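Side-chain contacts in rhamnonate dehydratase (Gibberella zeae PH-1, PDB 3FXG), which probably catalyses the magnesium-dependent dehydration of L-rhamnonate to a 2-keto-3-deoxy sugar acid: residues 300-303 with 307-310; 321-326 with 333-338. One frame throughout, in Å; residues are numbered along the deposited sequence.

Interaction 1. Residues 300-303 with 307-310; sequences MWLG and ELLK
The chain leads from Gly303 by way of one residue into the first turn of helix 305-316, where Glu307 faces it with the two CA atoms 5.7 Å apart. This is a strand-to-helix connection in the modified TIM barrel of the enolase superfamily, and it illustrates how such a turn can be closed by one apolar pair and one water. Leu302 and Leu308 supply the apolar part, their side chains crossing at about a right angle. The CD1 methyl of Leu302 meets CD1 of Leu308 at 3.9 Å and lies 4.0 Å from CA of Leu308, so it rests against the helix backbone as well as the branch. With CG anti to the backbone N and beside the carbonyl carbon (chi1 180°), Leu308 places its isobutyl group where it meets Leu302. Pro297 adjoins both leucines, and Phe283 of helix 279-287 touches Leu302. Gly303 adopts phi 150°, a conformation readily open to a residue without CB, and its C atom lies 4.3 Å from CB of Glu307. From there the glutamate chain bends off, and its OE1 forms a salt bridge with Arg280, giving the buried carboxylate a charged partner. The polar link is made by a water that donates to Gly303 O at 2.7 Å and accepts from Glu307 N at 2.8 Å, serving an amide in the helix's first turn.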
loop_
_atom_site.group_PDB
_atom_site.type_symbol
_atom_site.label_atom_id
_atom_site.label_comp_id
_atom_site.label_asym_id
_atom_site.label_seq_id
_atom_site.Cartn_x
_atom_site.Cartn_y
_atom_site.Cartn_z
HETATM N N MSE A 300 13.510 28.024 19.154
HETATM C CA MSE A 300 12.726 28.849 20.063
HETATM C C MSE A 300 11.228 28.622 19.894
HETATM O O MSE A 300 10.427 29.180 20.643
HETATM C CB MSE A 300 13.040 30.334 19.840
HETATM C CG MSE A 300 14.430 30.765 20.299
HETATM SE SE MSE A 300 14.808 32.615 19.828
HETATM C CE MSE A 300 15.225 32.326 17.975
ATOM N N TRP A 301 10.847 27.790 18.927
ATOM C CA TRP A 301 9.432 27.549 18.672
ATOM C C TRP A 301 8.934 26.110 18.832
ATOM O O TRP A 301 7.853 25.893 19.388
ATOM C CB TRP A 301 9.058 28.017 17.257
ATOM C CG TRP A 301 9.473 29.424 16.890
ATOM C CD1 TRP A 301 9.891 30.412 17.736
ATOM C CD2 TRP A 301 9.469 30.002 15.573
ATOM N NE1 TRP A 301 10.145 31.568 17.031
ATOM C CE2 TRP A 301 9.894 31.345 15.702
ATOM C CE3 TRP A 301 9.148 29.515 14.297
ATOM C CZ2 TRP A 301 10.005 32.209 14.603
ATOM C CZ3 TRP A 301 9.260 30.373 13.201
ATOM C CH2 TRP A 301 9.685 31.707 13.365
ATOM N N LEU A 302 9.711 25.139 18.350
ATOM C CA LEU A 302 9.301 23.728 18.367
ATOM C C LEU A 302 9.086 23.050 19.714
ATOM O O LEU A 302 8.380 22.039 19.788
ATOM C CB LEU A 302 10.281 22.868 17.555
ATOM C CG LEU A 302 11.384 22.158 18.356
ATOM C CD1 LEU A 302 11.923 20.971 17.566
ATOM C CD2 LEU A 302 12.490 23.142 18.696
ATOM N N GLY A 303 9.702 23.579 20.766
ATOM C CA GLY A 303 9.555 22.982 22.082
ATOM C C GLY A 303 10.784 23.189 22.951
ATOM O O GLY A 303 10.731 23.024 24.172
ATOM N N GLU A 307 13.566 18.964 23.412
ATOM C CA GLU A 307 12.740 18.301 22.403
ATOM C C GLU A 307 13.476 18.236 21.062
ATOM O O GLU A 307 13.334 17.266 20.317
ATOM C CB GLU A 307 11.408 19.038 22.228
ATOM C CG GLU A 307 10.431 18.353 21.264
ATOM C CD GLU A 307 9.680 17.181 21.887
ATOM O OE1 GLU A 307 10.314 16.342 22.565
ATOM O OE2 GLU A 307 8.447 17.089 21.687
ATOM N N LEU A 308 14.257 19.272 20.753
ATOM C CA LEU A 308 15.007 19.307 19.501
ATOM C C LEU A 308 16.007 18.158 19.428
ATOM O O LEU A 308 16.240 17.594 18.362
ATOM C CB LEU A 308 15.740 20.644 19.351
ATOM C CG LEU A 308 16.577 20.820 18.080
ATOM C CD1 LEU A 308 15.714 20.594 16.834
ATOM C CD2 LEU A 308 17.174 22.219 18.068
ATOM N N LEU A 309 16.610 17.816 20.562
ATOM C CA LEU A 309 17.561 16.711 20.595
ATOM C C LEU A 309 16.859 15.414 20.185
ATOM O O LEU A 309 17.442 14.569 19.511
ATOM C CB LEU A 309 18.149 16.555 22.003
ATOM C CG LEU A 309 19.089 17.674 22.465
ATOM C CD1 LEU A 309 19.374 17.533 23.958
ATOM C CD2 LEU A 309 20.376 17.617 21.659
ATOM N N LYS A 310 15.604 15.262 20.597
ATOM C CA LYS A 310 14.837 14.063 20.264
ATOM C C LYS A 310 14.404 14.071 18.798
ATOM O O LYS A 310 14.349 13.027 18.153
ATOM C CB LYS A 310 13.612 13.943 21.172
ATOM C CG LYS A 310 13.971 13.715 22.641
ATOM C CD LYS A 310 12.745 13.432 23.487
ATOM C CE LYS A 310 13.135 13.137 24.935
ATOM N NZ LYS A 310 13.788 14.309 25.574
HETATM O O HOH W 1 12.575 21.172 24.870
#

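Interaction 2. Residues 321-326 with 333-338; sequences PVVPHA and HFQISQ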
loop_
_atom_site.group_PDB
_atom_site.type_symbol
_atom_site.label_atom_id
_atom_site.label_comp_id
_atom_site.label_asym_id
_atom_site.label_seq_id
_atom_site.Cartn_x
_atom_site.Cartn_y
_atom_site.Cartn_z
ATOM N N PRO A 321 19.106 15.238 7.388
ATOM C CA PRO A 321 19.746 16.354 8.083
ATOM C C PRO A 321 18.763 17.323 8.725
ATOM O O PRO A 321 17.650 17.524 8.232
ATOM C CB PRO A 321 20.578 17.016 6.986
ATOM C CG PRO A 321 19.789 16.736 5.748
ATOM C CD PRO A 321 19.373 15.293 5.939
ATOM N N VAL A 322 19.190 17.908 9.841
ATOM C CA VAL A 322 18.395 18.885 10.566
ATOM C C VAL A 322 19.180 20.192 10.512
ATOM O O VAL A 322 20.308 20.259 10.996
ATOM C CB VAL A 322 18.207 18.483 12.052
ATOM C CG1 VAL A 322 17.406 19.552 12.775
ATOM C CG2 VAL A 322 17.495 17.139 12.152
ATOM N N VAL A 323 18.591 21.212 9.897
ATOM C CA VAL A 323 19.219 22.527 9.789
ATOM C C VAL A 323 18.176 23.505 10.317
ATOM O O VAL A 323 17.328 23.985 9.570
ATOM C CB VAL A 323 19.556 22.875 8.322
ATOM C CG1 VAL A 323 20.211 24.254 8.245
ATOM C CG2 VAL A 323 20.486 21.816 7.736
ATOM N N PRO A 324 18.217 23.797 11.626
ATOM C CA PRO A 324 17.259 24.714 12.242
ATOM C C PRO A 324 17.159 26.095 11.607
ATOM O O PRO A 324 18.082 26.564 10.941
ATOM C CB PRO A 324 17.705 24.756 13.706
ATOM C CG PRO A 324 19.153 24.408 13.644
ATOM C CD PRO A 324 19.202 23.326 12.612
ATOM N N HIS A 325 16.012 26.727 11.816
ATOM C CA HIS A 325 15.735 28.053 11.282
ATOM C C HIS A 325 16.367 29.138 12.145
ATOM O O HIS A 325 15.973 29.321 13.297
ATOM C CB HIS A 325 14.215 28.248 11.195
ATOM C CG HIS A 325 13.792 29.665 10.963
ATOM N ND1 HIS A 325 13.722 30.595 11.978
ATOM C CD2 HIS A 325 13.420 30.310 9.833
ATOM C CE1 HIS A 325 13.324 31.754 11.482
ATOM N NE2 HIS A 325 13.134 31.608 10.183
ATOM N N ALA A 326 17.347 29.845 11.581
ATOM C CA ALA A 326 18.051 30.925 12.278
ATOM C C ALA A 326 18.390 30.514 13.708
ATOM O O ALA A 326 19.218 29.630 13.919
ATOM C CB ALA A 326 17.193 32.187 12.276
ATOM N N HIS A 333 24.891 26.013 19.157
ATOM C CA HIS A 333 25.309 24.974 20.087
ATOM C C HIS A 333 24.746 23.614 19.703
ATOM O O HIS A 333 25.367 22.582 19.952
ATOM C CB HIS A 333 24.890 25.332 21.516
ATOM C CG HIS A 333 25.800 26.319 22.183
ATOM N ND1 HIS A 333 25.843 27.652 21.832
ATOM C CD2 HIS A 333 26.693 26.167 23.190
ATOM C CE1 HIS A 333 26.720 28.279 22.598
ATOM N NE2 HIS A 333 27.249 27.401 23.430
ATOM N N PHE A 334 23.571 23.621 19.090
ATOM C CA PHE A 334 22.943 22.381 18.665
ATOM C C PHE A 334 23.615 21.837 17.405
ATOM O O PHE A 334 24.024 20.677 17.364
ATOM C CB PHE A 334 21.455 22.611 18.399
ATOM C CG PHE A 334 20.751 21.408 17.852
ATOM C CD1 PHE A 334 20.490 20.311 18.661
ATOM C CD2 PHE A 334 20.376 21.361 16.513
ATOM C CE1 PHE A 334 19.866 19.178 18.144
ATOM C CE2 PHE A 334 19.753 20.232 15.988
ATOM C CZ PHE A 334 19.500 19.141 16.806
ATOM N N GLN A 335 23.731 22.679 16.381
ATOM C CA GLN A 335 24.337 22.273 15.114
ATOM C C GLN A 335 25.755 21.736 15.218
ATOM O O GLN A 335 26.143 20.837 14.475
ATOM C CB GLN A 335 24.347 23.439 14.118
ATOM C CG GLN A 335 22.998 23.780 13.519
ATOM C CD GLN A 335 22.228 22.548 13.087
ATOM O OE1 GLN A 335 21.688 21.825 13.922
ATOM N NE2 GLN A 335 22.181 22.297 11.781
ATOM N N ILE A 336 26.534 22.291 16.135
ATOM C CA ILE A 336 27.922 21.877 16.291
ATOM C C ILE A 336 28.074 20.538 17.016
ATOM O O ILE A 336 29.146 19.938 16.990
ATOM C CB ILE A 336 28.712 22.959 17.076
ATOM C CG1 ILE A 336 30.207 22.851 16.780
ATOM C CG2 ILE A 336 28.464 22.803 18.570
ATOM C CD1 ILE A 336 30.571 23.277 15.376
ATOM N N SER A 337 26.994 20.051 17.622
ATOM C CA SER A 337 27.061 18.827 18.418
ATOM C C SER A 337 26.426 17.529 17.935
ATOM O O SER A 337 26.652 16.480 18.544
ATOM C CB SER A 337 26.495 19.121 19.805
ATOM O OG SER A 337 25.118 19.442 19.710
ATOM N N GLN A 338 25.645 17.570 16.864
ATOM C CA GLN A 338 24.979 16.361 16.398
ATOM C C GLN A 338 25.604 15.721 15.161
ATOM O O GLN A 338 26.383 16.349 14.440
ATOM C CB GLN A 338 23.499 16.663 16.135
ATOM C CG GLN A 338 22.787 17.320 17.314
ATOM C CD GLN A 338 22.746 16.434 18.549
ATOM O OE1 GLN A 338 23.312 16.770 19.591
ATOM N NE2 GLN A 338 22.073 15.298 18.438
#
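Gln335 reaches across to Val322 with its amide group, and NE2 donates to the carbonyl O of Val322 at 2.9 Å. The bond is nearly straight, 163° at the hydrogen; it arrives in the carbonyl plane on a lone pair, with Val322 O almost in the amide plane of Gln335. NE2 also donates to Phe343 O, so two backbone carbonyls together restrict the rotation of this buried amide. A bend at chi2 (-45°) carries the group over to the 321-326 chain. Phe334 works differently: its ring presents an edge to Val322, whose CG1 methyl lies near the ring plane, 4.0 Å from CE2. The valine and phenylalanine side chains cross at about a right angle. Pro324 meets the same ring obliquely, CG standing 4.4 Å from Phe334 CD2. Phe334 also packs on Leu308 and Ala312, tying helix 329-335 to helix 305-316. The CB of Val323 points away from 333-338, and its side chain packs on Tyr167 of strand 163-169, while backbone hydrogen bonds from Pro321 and Val323 to Ile295 lay 321-326 beside strand 294-295.

In the fold
Interactions 1 and 2 follow one another along the chain, the first closing before the second opens, and their centres lie 11 Å apart in the same barrel domain. Helix 305-316 is the shared element: it carries residues 307-310 and packs against helix 329-335. Leu308 joins the two contacts, its CG lying 3.6 Å from CZ of Phe334. A second link is made by Trp301, which packs on the ring of His325, itself hydrogen-bonded to Asp298 and touching the magnesium ligand Glu275. The two contacts thus lie in consecutive connections of the barrel, linking the outer helices to loops that lead toward the bound magnesium, about 10 Å from the side chain of Val323.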